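Local coordinates for bromo domain-containing protein (Trypanosoma brucei brucei, PDB 5K29) that is of unknown function but carries this bromodomain, a fold that in its relatives reads acetyl-lysine marks, and so probably binds acetylated proteins, at residues A[66-71]-A[78-83]; A[12-17]-A[114-119]. All coordinates share one frame; numbering follows the deposited sequence.

Interaction 1: residues A[66-71]-A[78-83]; sequences GAYGYD and KEDIRL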
# COMPACT_ATOMS: atom_id res chain seq x y z
N GLY A 66 -3.69 13.17 -3.49
CA GLY A 66 -2.81 13.00 -4.64
C GLY A 66 -1.36 12.65 -4.35
O GLY A 66 -0.50 12.90 -5.20
N ALA A 67 -1.08 12.02 -3.19
CA ALA A 67 0.29 11.67 -2.80
C ALA A 67 1.01 10.66 -3.70
O ALA A 67 2.24 10.70 -3.77
CB ALA A 67 0.31 11.17 -1.36
N TYR A 68 0.26 9.80 -4.41
CA TYR A 68 0.85 8.68 -5.15
C TYR A 68 0.78 8.65 -6.68
O TYR A 68 1.42 7.77 -7.28
CB TYR A 68 0.19 7.40 -4.64
CG TYR A 68 0.12 7.26 -3.13
CD1 TYR A 68 1.26 7.39 -2.34
CD2 TYR A 68 -1.06 6.86 -2.51
CE1 TYR A 68 1.20 7.21 -0.97
CE2 TYR A 68 -1.11 6.63 -1.13
CZ TYR A 68 0.03 6.80 -0.37
OH TYR A 68 0.01 6.55 0.97
N GLY A 69 0.01 9.54 -7.30
CA GLY A 69 -0.18 9.52 -8.75
C GLY A 69 0.95 9.96 -9.67
O GLY A 69 0.79 9.87 -10.89
N TYR A 70 2.08 10.41 -9.12
CA TYR A 70 3.21 10.94 -9.89
C TYR A 70 4.39 9.97 -10.12
O TYR A 70 5.39 10.37 -10.74
CB TYR A 70 3.71 12.24 -9.24
CG TYR A 70 2.65 13.32 -9.15
CD1 TYR A 70 2.40 14.17 -10.22
CD2 TYR A 70 1.90 13.49 -7.99
CE1 TYR A 70 1.43 15.17 -10.15
CE2 TYR A 70 0.92 14.49 -7.91
CZ TYR A 70 0.69 15.32 -8.99
OH TYR A 70 -0.27 16.31 -8.91
N ASP A 71 4.29 8.71 -9.64
CA ASP A 71 5.33 7.68 -9.81
C ASP A 71 4.81 6.58 -10.73
O ASP A 71 3.76 5.99 -10.43
CB ASP A 71 5.72 7.03 -8.45
CG ASP A 71 5.80 7.95 -7.25
OD1 ASP A 71 6.55 8.94 -7.31
OD2 ASP A 71 5.16 7.64 -6.22
N LYS A 78 4.50 2.26 -2.30
CA LYS A 78 5.24 1.07 -1.85
C LYS A 78 6.13 1.39 -0.63
O LYS A 78 6.22 0.54 0.27
CB LYS A 78 6.06 0.45 -2.98
CG LYS A 78 5.20 -0.14 -4.09
CD LYS A 78 6.15 -0.74 -5.13
CE LYS A 78 5.44 -1.70 -6.05
NZ LYS A 78 6.24 -1.94 -7.28
N GLU A 79 6.71 2.61 -0.56
CA GLU A 79 7.51 3.07 0.59
C GLU A 79 6.62 3.10 1.82
O GLU A 79 6.96 2.49 2.82
CB GLU A 79 8.04 4.48 0.39
CG GLU A 79 9.35 4.58 -0.35
CD GLU A 79 9.72 6.02 -0.69
OE1 GLU A 79 9.21 6.94 -0.02
OE2 GLU A 79 10.52 6.21 -1.63
N ASP A 80 5.44 3.73 1.72
CA ASP A 80 4.48 3.84 2.82
C ASP A 80 4.10 2.50 3.40
O ASP A 80 4.07 2.36 4.61
CB ASP A 80 3.23 4.59 2.35
CG ASP A 80 3.43 6.08 2.20
OD1 ASP A 80 4.59 6.55 2.33
OD2 ASP A 80 2.43 6.79 1.99
N ILE A 81 3.87 1.50 2.54
CA ILE A 81 3.54 0.14 2.97
C ILE A 81 4.74 -0.45 3.71
O ILE A 81 4.54 -1.02 4.77
CB ILE A 81 3.09 -0.76 1.79
CG1 ILE A 81 1.82 -0.21 1.05
CG2 ILE A 81 2.89 -2.25 2.23
CD1 ILE A 81 0.53 -0.09 1.88
N ARG A 82 5.97 -0.38 3.13
CA ARG A 82 7.17 -0.96 3.75
C ARG A 82 7.46 -0.32 5.08
O ARG A 82 7.79 -1.03 6.03
CB ARG A 82 8.38 -0.89 2.81
CG ARG A 82 8.21 -1.89 1.67
CD ARG A 82 9.41 -2.03 0.80
NE ARG A 82 9.19 -3.10 -0.17
CZ ARG A 82 9.22 -2.93 -1.48
NH1 ARG A 82 8.99 -3.95 -2.29
NH2 ARG A 82 9.50 -1.73 -1.99
N LEU A 83 7.24 1.00 5.19
CA LEU A 83 7.45 1.73 6.43
C LEU A 83 6.48 1.30 7.51
O LEU A 83 6.91 1.17 8.65
CB LEU A 83 7.41 3.27 6.23
CG LEU A 83 8.43 3.96 5.30
CD1 LEU A 83 8.48 5.47 5.55
CD2 LEU A 83 9.86 3.42 5.47
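Tyr68 and Asp80 join the loop that follows helix 53-64 to the first half of helix 75-92, within the left-handed four-helix bundle of the bromodomain fold. The loop begins with a Schellman motif at Gly66, whose positive phi of 79° suits a residue without a side chain, and a type I beta turn from Tyr68 to Asp71 follows.

A single hydrogen bond carries the contact. The Tyr68 hydroxyl donates to Asp80 OD2, with OH and OD2 2.6 Å apart, while the two residues' CA atoms are 10.0 Å apart. Tyrosine suits this gap, because its rigid ring spans much of it and ends in a donor. Asp80 meets it with a short side chain whose CG, anti to the carbonyl carbon (chi1 -75°), carries the carboxylate out from helix 75-92 toward the hydroxyl. The same OD2 forms a salt bridge with Arg62 NE of helix 53-64, so one carboxylate oxygen ties loop and two helices together; the arginine would be expected to favour the charged form of the aspartate.

Apolar groups pack against the ring. The CB of Ala67, the residue before it in the chain, sits over one face, 4.0 Å above the plane and offset toward the rim, and Ala59 and Ala63 of helix 53-64 also touch Tyr68. Small alanines let the buried ring come close to that helix.

The carboxylate plane is turned 74° from the ring plane. Asp80 OD2 lies at the ring edge, 3.2 Å from Tyr68 CE1, and accepts the hydrogen bond through its anti lone pair, away from OD1.

Interaction 2: residues A[12-17]-A[114-119]; sequences REEMVS and DAYISQ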
# COMPACT_ATOMS: atom_id res chain seq x y z
N ARG A 12 -6.64 10.33 -8.76
CA ARG A 12 -6.89 10.16 -7.33
C ARG A 12 -7.90 9.05 -7.05
O ARG A 12 -7.65 8.22 -6.17
CB ARG A 12 -7.34 11.49 -6.70
N GLU A 13 -9.01 8.99 -7.82
CA GLU A 13 -10.05 7.97 -7.69
C GLU A 13 -9.50 6.53 -7.79
O GLU A 13 -9.92 5.66 -7.01
CB GLU A 13 -11.19 8.19 -8.71
N GLU A 14 -8.55 6.30 -8.72
CA GLU A 14 -7.92 4.99 -8.93
C GLU A 14 -6.96 4.64 -7.80
O GLU A 14 -6.88 3.48 -7.41
CB GLU A 14 -7.25 4.90 -10.32
CG GLU A 14 -8.27 4.87 -11.45
CD GLU A 14 -7.73 4.68 -12.86
OE1 GLU A 14 -6.57 4.24 -13.01
OE2 GLU A 14 -8.49 4.95 -13.82
N MET A 15 -6.25 5.64 -7.26
CA MET A 15 -5.32 5.48 -6.13
C MET A 15 -6.07 5.17 -4.86
O MET A 15 -5.65 4.30 -4.10
CB MET A 15 -4.40 6.71 -5.96
CG MET A 15 -3.54 7.00 -7.18
SD MET A 15 -2.17 5.84 -7.36
CE MET A 15 -2.90 4.61 -8.40
N VAL A 16 -7.21 5.83 -4.65
CA VAL A 16 -8.07 5.59 -3.48
C VAL A 16 -8.61 4.15 -3.55
O VAL A 16 -8.47 3.41 -2.58
CB VAL A 16 -9.19 6.65 -3.33
CG1 VAL A 16 -10.16 6.28 -2.21
CG2 VAL A 16 -8.59 8.03 -3.09
N SER A 17 -9.16 3.76 -4.72
CA SER A 17 -9.67 2.41 -4.96
C SER A 17 -8.56 1.38 -4.82
O SER A 17 -8.80 0.32 -4.25
CB SER A 17 -10.29 2.33 -6.35
OG SER A 17 -10.44 0.98 -6.76
N ASP A 114 1.45 -4.03 -8.17
CA ASP A 114 2.07 -4.40 -9.46
C ASP A 114 1.04 -4.78 -10.52
O ASP A 114 1.25 -4.47 -11.70
CB ASP A 114 3.13 -5.50 -9.31
CG ASP A 114 4.39 -5.07 -8.55
OD1 ASP A 114 4.77 -3.87 -8.65
OD2 ASP A 114 5.02 -5.95 -7.90
N ALA A 115 -0.06 -5.44 -10.11
CA ALA A 115 -1.15 -5.84 -11.01
C ALA A 115 -1.83 -4.57 -11.50
O ALA A 115 -2.24 -4.52 -12.65
CB ALA A 115 -2.15 -6.70 -10.27
N TYR A 116 -1.95 -3.54 -10.65
CA TYR A 116 -2.56 -2.28 -11.07
C TYR A 116 -1.70 -1.67 -12.23
O TYR A 116 -2.26 -1.29 -13.26
CB TYR A 116 -2.71 -1.30 -9.90
CG TYR A 116 -3.11 0.09 -10.36
CD1 TYR A 116 -4.44 0.41 -10.62
CD2 TYR A 116 -2.14 1.06 -10.61
CE1 TYR A 116 -4.80 1.66 -11.11
CE2 TYR A 116 -2.49 2.31 -11.11
CZ TYR A 116 -3.82 2.62 -11.32
OH TYR A 116 -4.17 3.87 -11.77
N ILE A 117 -0.38 -1.55 -12.02
CA ILE A 117 0.63 -1.06 -12.99
C ILE A 117 0.58 -1.89 -14.28
O ILE A 117 0.47 -1.31 -15.36
CB ILE A 117 2.04 -1.10 -12.35
CG1 ILE A 117 2.18 -0.11 -11.19
CG2 ILE A 117 3.11 -0.87 -13.40
CD1 ILE A 117 3.44 -0.36 -10.29
N SER A 118 0.60 -3.24 -14.15
CA SER A 118 0.51 -4.18 -15.27
C SER A 118 -0.79 -3.97 -16.04
O SER A 118 -0.79 -4.08 -17.26
CB SER A 118 0.53 -5.62 -14.78
OG SER A 118 1.64 -5.89 -13.94
N GLN A 119 -1.91 -3.69 -15.33
CA GLN A 119 -3.21 -3.46 -15.98
C GLN A 119 -3.23 -2.14 -16.76
O GLN A 119 -3.76 -2.13 -17.85
CB GLN A 119 -4.36 -3.54 -14.97
CG GLN A 119 -4.77 -4.96 -14.61
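Tyr116 reaches from segment 114-119 of helix 97-122 across to segment 12-17 of helix 12-21, where its hydroxyl donates a hydrogen bond to Glu14, OH to OE1 being 2.7 Å. The ring is sent over by a first torsion that sets CG anti to the backbone N (chi1 170°), spanning segments whose nearest CA atoms, of Glu14 and Tyr116, are 9.3 Å apart. Glu14 answers with a side chain extended beyond CG, crossing the tyrosine at about a right angle. Its carboxylate is turned 74° from the ring plane, and OE1 accepts the hydrogen bond through its anti lone pair while lying near the plane of the ring at its edge. A salt bridge from Lys120 NZ to the same OE1 gives the charge a second partner; a long, flexible glutamate suits this partly exposed place.

Helix 12-21 is the first (αZ) and helix 97-122 the last (αC) of the left-handed bromodomain bundle, brought side by side although 96 residues lie between the segments.

The apolar part lies on Met15. Its CB points away from helix 97-122, but bends at chi2 (-74°) and chi3 bring the methyl back, CE standing 3.6 Å from Tyr116 CE2 in an oblique approach to the ring. An unbranched, pliable methionine fits such a buried junction, also touching Ala63 of helix 53-64 and Leu74. Tyr10 packs edge-to-face with the ring of Tyr116.

Within helix 97-122, Ser118 OG donates to Asp114 O at 2.7 Å, on the opposite face of that carbonyl plane from Ser118 N.

Both contacts turn on a tyrosine hydroxyl bound to a carboxylate with a basic second partner, arginine in interaction 1 and lysine in interaction 2. Both are partly buried; the centre of interaction 1 lies about 7 Å from the centre of the chain, that of interaction 2 about 11 Å. Interaction 1 secures a loop to a helix close in sequence; interaction 2 joins helices from the two ends of the chain and adds a methionine–ring contact. Tyr68 is buried and Asp80 partly exposed; Met15 is buried, Glu14 and Tyr116 partly exposed. The two meet where Met15 SD packs 3.9 Å from Tyr68 CB, and a salt bridge from Lys78 to Asp114 links helices 75-92 and 97-122.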